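Local coordinates for protein shikimate 5-dehydrogenase (Thermus thermophilus, PDB 2D5C) that catalyses the reversible NADPH-linked reduction of 3-dehydroshikimate to shikimate, a step on the chorismate pathway to the aromatic amino acids, at residues Glu106-Ala110 against Gly111-Leu115; Arg129-Ala132 against Phe133-Glu137; Pro190-Ala193 against Glu194-Pro197. All coordinates share one frame; numbering follows the deposited sequence.

Contact 1 (Glu106-Ala110 against Gly111-Leu115); sequences EALKA and GGIPL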
loop_
_atom_site.group_PDB
_atom_site.type_symbol
_atom_site.label_atom_id
_atom_site.label_comp_id
_atom_site.label_asym_id
_atom_site.label_seq_id
_atom_site.Cartn_x
_atom_site.Cartn_y
_atom_site.Cartn_z
ATOM N N GLU A 106 -3.044 21.455 -3.507
ATOM C CA GLU A 106 -4.503 21.320 -3.555
ATOM C C GLU A 106 -5.135 22.401 -2.679
ATOM O O GLU A 106 -6.134 23.018 -3.066
ATOM C CB GLU A 106 -4.938 19.944 -3.044
ATOM C CG GLU A 106 -4.376 18.747 -3.810
ATOM C CD GLU A 106 -5.065 18.507 -5.144
ATOM O OE1 GLU A 106 -5.003 17.358 -5.631
ATOM O OE2 GLU A 106 -5.660 19.453 -5.707
ATOM N N ALA A 107 -4.547 22.630 -1.506
ATOM C CA ALA A 107 -5.051 23.650 -0.578
ATOM C C ALA A 107 -4.960 25.041 -1.201
ATOM O O ALA A 107 -5.882 25.853 -1.063
ATOM C CB ALA A 107 -4.267 23.604 0.735
ATOM N N LEU A 108 -3.860 25.328 -1.896
ATOM C CA LEU A 108 -3.703 26.629 -2.544
ATOM C C LEU A 108 -4.838 26.876 -3.528
ATOM O O LEU A 108 -5.426 27.952 -3.544
ATOM C CB LEU A 108 -2.375 26.724 -3.304
ATOM C CG LEU A 108 -1.055 26.984 -2.580
ATOM C CD1 LEU A 108 -0.023 27.407 -3.630
ATOM C CD2 LEU A 108 -1.211 28.110 -1.549
ATOM N N LYS A 109 -5.141 25.884 -4.362
ATOM C CA LYS A 109 -6.225 26.049 -5.331
ATOM C C LYS A 109 -7.557 26.259 -4.615
ATOM O O LYS A 109 -8.366 27.091 -5.027
ATOM C CB LYS A 109 -6.316 24.830 -6.245
ATOM C CG LYS A 109 -5.090 24.619 -7.106
ATOM C CD LYS A 109 -5.309 23.478 -8.089
ATOM C CE LYS A 109 -4.083 23.269 -8.962
ATOM N NZ LYS A 109 -4.316 22.200 -9.971
ATOM N N ALA A 110 -7.775 25.511 -3.539
ATOM C CA ALA A 110 -9.006 25.617 -2.765
ATOM C C ALA A 110 -9.150 26.995 -2.124
ATOM O O ALA A 110 -10.259 27.417 -1.791
ATOM C CB ALA A 110 -9.036 24.543 -1.688
ATOM N N GLY A 111 -8.034 27.701 -1.964
ATOM C CA GLY A 111 -8.082 29.016 -1.345
ATOM C C GLY A 111 -8.003 30.184 -2.304
ATOM O O GLY A 111 -7.960 31.337 -1.876
ATOM N N GLY A 112 -7.986 29.895 -3.602
ATOM C CA GLY A 112 -7.899 30.952 -4.590
ATOM C C GLY A 112 -6.568 31.671 -4.544
ATOM O O GLY A 112 -6.456 32.822 -4.970
ATOM N N ILE A 113 -5.549 31.002 -4.018
ATOM C CA ILE A 113 -4.226 31.603 -3.945
ATOM C C ILE A 113 -3.583 31.397 -5.309
ATOM O O ILE A 113 -3.342 30.267 -5.722
ATOM C CB ILE A 113 -3.368 30.922 -2.864
ATOM C CG1 ILE A 113 -4.125 30.895 -1.533
ATOM C CG2 ILE A 113 -2.040 31.662 -2.712
ATOM C CD1 ILE A 113 -4.363 32.260 -0.919
ATOM N N PRO A 114 -3.297 32.489 -6.030
ATOM C CA PRO A 114 -2.683 32.385 -7.354
ATOM C C PRO A 114 -1.283 31.779 -7.337
ATOM O O PRO A 114 -0.466 32.098 -6.474
ATOM C CB PRO A 114 -2.689 33.829 -7.846
ATOM C CG PRO A 114 -2.506 34.600 -6.601
ATOM C CD PRO A 114 -3.430 33.901 -5.629
ATOM N N LEU A 115 -1.014 30.897 -8.294
ATOM C CA LEU A 115 0.294 30.274 -8.372
ATOM C C LEU A 115 1.252 31.244 -9.032
ATOM O O LEU A 115 1.664 31.056 -10.174
ATOM C CB LEU A 115 0.220 28.966 -9.159
ATOM C CG LEU A 115 -0.396 27.804 -8.377
ATOM C CD1 LEU A 115 -0.580 26.598 -9.292
ATOM C CD2 LEU A 115 0.506 27.454 -7.196
#
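The flat groups here are peptide units, and the carbonyl of Leu108 has a donor on each face. Ile113 N reaches Leu108 O at 3.1 Å, tilted modestly from the carbonyl plane. Gly111 N stands well above the opposite face, also 3.1 Å from Leu108 O, so two N-H groups grip one oxygen. Gly111 N makes a further, weak bond to Ala107 O. Next along, Gly112 N lies above the plane of the Lys109 carbonyl and makes a fairly straight bond, 165° at the hydrogen, to Lys109 O at 3.2 Å. The pair Ile113 N to Leu108 O and Gly112 N to Lys109 O, with Gly112 at a positive phi of 67°, is a Schellman motif, the classic way to end a helix at a glycine.

Apolar side chains pack beside the cap. In Leu108, CG sits opposite its own carbonyl carbon (chi1 -78°), and its two methyls are shared out. Leu108 CD2 meets Ile113 CB at 3.8 Å, the side chains crossing at about a right angle, while Leu108 CD1 touches Leu115 CD2 at 3.6 Å. Beyond Pro114 the chain brings Leu115 back alongside Leu108.

This cap ends helix 100-110 and starts the loop into strand 119-122. Leu108 and Ile113 rest on Val203 and Ala201 of strand 201-204. On another side Ala107 and Glu106 touch Pro230 and Trp234 of helix 229-244, and Ala107 O also accepts a hydrogen bond from Gln226 NE2, in strand 224-226.

Contact 2 (Arg129-Ala132 against Phe133-Glu137); sequences RAVA and FALRE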
loop_
_atom_site.group_PDB
_atom_site.type_symbol
_atom_site.label_atom_id
_atom_site.label_comp_id
_atom_site.label_asym_id
_atom_site.label_seq_id
_atom_site.Cartn_x
_atom_site.Cartn_y
_atom_site.Cartn_z
ATOM N N ARG A 129 10.659 21.788 3.290
ATOM C CA ARG A 129 11.158 21.092 2.106
ATOM C C ARG A 129 10.009 20.552 1.258
ATOM O O ARG A 129 10.098 20.506 0.023
ATOM C CB ARG A 129 12.101 19.949 2.509
ATOM C CG ARG A 129 13.439 20.437 3.091
ATOM C CD ARG A 129 14.341 19.253 3.499
ATOM N NE ARG A 129 14.737 18.435 2.352
ATOM C CZ ARG A 129 15.793 18.653 1.570
ATOM N NH1 ARG A 129 16.611 19.682 1.786
ATOM N NH2 ARG A 129 16.036 17.826 0.562
ATOM N N ALA A 130 8.919 20.160 1.910
ATOM C CA ALA A 130 7.776 19.625 1.184
ATOM C C ALA A 130 7.099 20.753 0.402
ATOM O O ALA A 130 6.723 20.581 -0.759
ATOM C CB ALA A 130 6.783 18.967 2.158
ATOM N N VAL A 131 6.949 21.909 1.035
ATOM C CA VAL A 131 6.327 23.057 0.373
ATOM C C VAL A 131 7.185 23.529 -0.803
ATOM O O VAL A 131 6.668 23.799 -1.893
ATOM C CB VAL A 131 6.111 24.221 1.379
ATOM C CG1 VAL A 131 5.677 25.488 0.647
ATOM C CG2 VAL A 131 5.036 23.814 2.382
ATOM N N ALA A 132 8.494 23.631 -0.589
ATOM C CA ALA A 132 9.396 24.047 -1.652
ATOM C C ALA A 132 9.314 23.057 -2.820
ATOM O O ALA A 132 9.301 23.456 -3.987
ATOM C CB ALA A 132 10.847 24.132 -1.118
ATOM N N PHE A 133 9.261 21.763 -2.505
ATOM C CA PHE A 133 9.162 20.727 -3.530
ATOM C C PHE A 133 7.876 20.881 -4.341
ATOM O O PHE A 133 7.882 20.797 -5.572
ATOM C CB PHE A 133 9.194 19.342 -2.877
ATOM C CG PHE A 133 9.133 18.198 -3.863
ATOM C CD1 PHE A 133 7.912 17.751 -4.361
ATOM C CD2 PHE A 133 10.300 17.579 -4.296
ATOM C CE1 PHE A 133 7.861 16.703 -5.278
ATOM C CE2 PHE A 133 10.252 16.528 -5.213
ATOM C CZ PHE A 133 9.027 16.098 -5.698
ATOM N N ALA A 134 6.774 21.121 -3.647
ATOM C CA ALA A 134 5.489 21.291 -4.303
ATOM C C ALA A 134 5.459 22.532 -5.193
ATOM O O ALA A 134 4.972 22.475 -6.333
ATOM C CB ALA A 134 4.387 21.370 -3.256
ATOM N N LEU A 135 5.969 23.658 -4.690
ATOM C CA LEU A 135 5.968 24.886 -5.480
ATOM C C LEU A 135 6.885 24.746 -6.682
ATOM O O LEU A 135 6.635 25.344 -7.726
ATOM C CB LEU A 135 6.414 26.077 -4.636
ATOM C CG LEU A 135 5.464 26.445 -3.503
ATOM C CD1 LEU A 135 6.082 27.552 -2.676
ATOM C CD2 LEU A 135 4.129 26.892 -4.084
ATOM N N ARG A 136 7.948 23.954 -6.536
ATOM C CA ARG A 136 8.880 23.744 -7.652
ATOM C C ARG A 136 8.165 22.914 -8.719
ATOM O O ARG A 136 8.271 23.182 -9.927
ATOM C CB ARG A 136 10.140 22.991 -7.185
ATOM C CG ARG A 136 11.190 22.838 -8.314
ATOM C CD ARG A 136 12.342 21.887 -7.956
ATOM N NE ARG A 136 11.926 20.484 -7.884
ATOM C CZ ARG A 136 12.764 19.453 -7.969
ATOM N NH1 ARG A 136 14.063 19.670 -8.133
ATOM N NH2 ARG A 136 12.308 18.203 -7.894
ATOM N N GLU A 137 7.431 21.907 -8.264
ATOM C CA GLU A 137 6.708 21.017 -9.162
ATOM C C GLU A 137 5.651 21.793 -9.933
ATOM O O GLU A 137 5.366 21.491 -11.103
ATOM C CB GLU A 137 6.063 19.886 -8.362
ATOM C CG GLU A 137 5.221 18.924 -9.186
ATOM C CD GLU A 137 4.784 17.712 -8.382
ATOM O OE1 GLU A 137 4.575 17.857 -7.158
ATOM O OE2 GLU A 137 4.641 16.621 -8.974
#
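Val131 and Leu135 sit one turn apart on helix 126-137, the helix of the beta-alpha-beta unit that joins strands 119-122 and 142-145 in the Rossmann-type NADP-binding domain.

The backbone bonds are plain alpha-helical, each from a residue to the fourth before it. Phe133 N bonds to Arg129 O, Ala134 N to Ala130 O, Leu135 N to Val131 O and Arg136 N to Ala132 O, all four at 2.9 Å. The Leu135 bond is the straightest of them, 166° at the hydrogen.

In the side-chain packing, Val131 and Leu135 touch Val121 of strand 119-122 and Phe104 of helix 100-110, while Phe133, whose side chain leaves with CG anti to N (chi1 -179°), carries its ring off the helix to Glu77, Arg80 and Ile81 of helix 76-81. Ala130 has its small CB against Asp100, a shikimate-binding residue.

As for the charged ends, Arg129 gives NE to Ile81 O and NH2 to Arg80 O, its NH2 also forming a salt bridge with Glu158, and Arg136 makes a cation-pi contact with Phe159 while its NH1 hydrogen-bonds to the carbonyl oxygen of the same residue.

Leu135 lies alongside Val131, both pointing the same way: Leu135 CG is 3.3 Å from Val131 O, and Leu135 CD1 meets Val131 CG1 at 3.9 Å.

Contact 3 (Pro190-Ala193 against Glu194-Pro197); sequences PLPA and ELFP. With SO4 (sulfate ion), chain C.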
loop_
_atom_site.group_PDB
_atom_site.type_symbol
_atom_site.label_atom_id
_atom_site.label_comp_id
_atom_site.label_asym_id
_atom_site.label_seq_id
_atom_site.Cartn_x
_atom_site.Cartn_y
_atom_site.Cartn_z
ATOM N N PRO A 190 7.761 34.750 12.572
ATOM C CA PRO A 190 9.067 34.510 11.952
ATOM C C PRO A 190 9.599 35.680 11.144
ATOM O O PRO A 190 10.791 35.729 10.810
ATOM C CB PRO A 190 8.807 33.280 11.080
ATOM C CG PRO A 190 7.363 33.508 10.642
ATOM C CD PRO A 190 6.709 33.935 11.939
ATOM N N LEU A 191 8.727 36.647 10.873
ATOM C CA LEU A 191 9.107 37.784 10.054
ATOM C C LEU A 191 8.723 39.142 10.653
ATOM O O LEU A 191 7.577 39.343 11.026
ATOM C CB LEU A 191 8.429 37.618 8.685
ATOM C CG LEU A 191 8.854 38.463 7.493
ATOM C CD1 LEU A 191 10.175 37.946 6.963
ATOM C CD2 LEU A 191 7.801 38.375 6.401
ATOM N N PRO A 192 9.684 40.076 10.766
ATOM C CA PRO A 192 9.381 41.409 11.309
ATOM C C PRO A 192 8.333 42.014 10.369
ATOM O O PRO A 192 8.433 41.835 9.160
ATOM C CB PRO A 192 10.712 42.150 11.175
ATOM C CG PRO A 192 11.728 41.058 11.269
ATOM C CD PRO A 192 11.116 39.955 10.442
ATOM N N ALA A 193 7.344 42.723 10.916
ATOM C CA ALA A 193 6.276 43.334 10.114
ATOM C C ALA A 193 6.753 44.133 8.895
ATOM O O ALA A 193 6.136 44.070 7.821
ATOM C CB ALA A 193 5.406 44.226 11.008
ATOM N N GLU A 194 7.842 44.879 9.054
ATOM C CA GLU A 194 8.382 45.690 7.963
ATOM C C GLU A 194 9.009 44.894 6.814
ATOM O O GLU A 194 9.391 45.485 5.797
ATOM C CB GLU A 194 9.413 46.693 8.495
ATOM C CG GLU A 194 10.607 46.068 9.217
ATOM C CD GLU A 194 11.730 47.072 9.474
ATOM O OE1 GLU A 194 11.441 48.289 9.538
ATOM O OE2 GLU A 194 12.898 46.648 9.621
ATOM N N LEU A 195 9.130 43.572 6.964
ATOM C CA LEU A 195 9.717 42.761 5.893
ATOM C C LEU A 195 8.656 42.091 5.020
ATOM O O LEU A 195 8.979 41.412 4.037
ATOM C CB LEU A 195 10.676 41.710 6.467
ATOM C CG LEU A 195 11.935 42.275 7.146
ATOM C CD1 LEU A 195 12.895 41.129 7.475
ATOM C CD2 LEU A 195 12.614 43.284 6.238
ATOM N N PHE A 196 7.390 42.282 5.371
ATOM C CA PHE A 196 6.310 41.712 4.563
ATOM C C PHE A 196 6.180 42.484 3.249
ATOM O O PHE A 196 6.468 43.685 3.200
ATOM C CB PHE A 196 4.951 41.814 5.276
ATOM C CG PHE A 196 4.717 40.763 6.339
ATOM C CD1 PHE A 196 5.346 40.848 7.578
ATOM C CD2 PHE A 196 3.856 39.694 6.101
ATOM C CE1 PHE A 196 5.118 39.885 8.566
ATOM C CE2 PHE A 196 3.619 38.719 7.085
ATOM C CZ PHE A 196 4.250 38.818 8.316
ATOM N N PRO A 197 5.756 41.808 2.165
ATOM C CA PRO A 197 5.590 42.495 0.879
ATOM C C PRO A 197 4.289 43.314 0.975
ATOM O O PRO A 197 3.423 42.977 1.781
ATOM C CB PRO A 197 5.480 41.341 -0.104
ATOM C CG PRO A 197 4.688 40.317 0.690
ATOM C CD PRO A 197 5.469 40.369 2.025
HETATM S S SO4 C . 8.269 43.190 14.756
HETATM O O1 SO4 C . 7.185 43.261 13.549
HETATM O O2 SO4 C . 9.468 43.782 14.212
HETATM O O3 SO4 C . 7.814 43.829 15.805
HETATM O O4 SO4 C . 8.476 41.778 14.926
HETATM O O HOH W 1 5.710 45.635 5.036
#
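Two torsions bring Leu191 and Phe196 together. At Leu191 the chi1 of -166° sets CG trans to N, which throws its branches toward the residues that follow. Phe196 turns CG away from its own carbonyl carbon (chi1 -79°), swinging the ring back over the turn. Leu191 CD2 then stands above one face of the ring, 3.7 Å from the centroid of Phe196 and only 13° off the ring normal, a CH-pi contact over the middle of the face.

The rim of the ring meets oxygens instead. Ala193 O and Pro192 O lie near the ring plane beside the edge, with Phe196 CD1 3.3 Å from Ala193 O. The other branch, Leu191 CD1, rests on Leu195 CB at 3.8 Å, and Leu195 CD1 reaches across to Pro192 CD at 3.7 Å.

Two backbone bonds, each from a residue to the third before it, hold the short 3-10 turn. Leu195 N bonds to Pro192 O at 2.9 Å and Phe196 N to Ala193 O at 3.3 Å. Lys221 NZ also hydrogen-bonds to Ala193 O. Around the ring stand Leu175 of strand 174-177 and Phe214, Glu217 and Ala218 of helix 213-220. Putting an alanine at Phe196 would probably leave Leu191 CD2 without the face it packs on and open a gap between the turn and helix 213-220.

At the start of the turn Ala193 N donates a hydrogen bond to SO4 O1 at 2.7 Å. The ion probably comes from the crystallisation liquor, so its place says little about function; the short, nearly straight bond (171° at the hydrogen) is consistent with the amide at the start of the turn being able to receive an anion.

In the fold
Going from the N terminus, contact 1 comes first, capping helix 100-110 and turning the chain toward strand 119-122. Contact 2 follows beyond that strand, inside helix 126-137, and closes no loop. Contact 3 is a tight turn much later, in the connection between strands 174-177 and 201-204. The three run in series; none nests in or crosses another. Contacts 1 and 2 do meet in space, through Leu108 CD1 and Leu135 CD2 at 4.2 Å, which packs the helix of the Rossmann unit against the end of the helix before it. Contact 3 stands apart, its nearest atoms about 11 Å from contact 1, and ties its loop to helix 213-220 and strand 174-177, far from the centre of the chain.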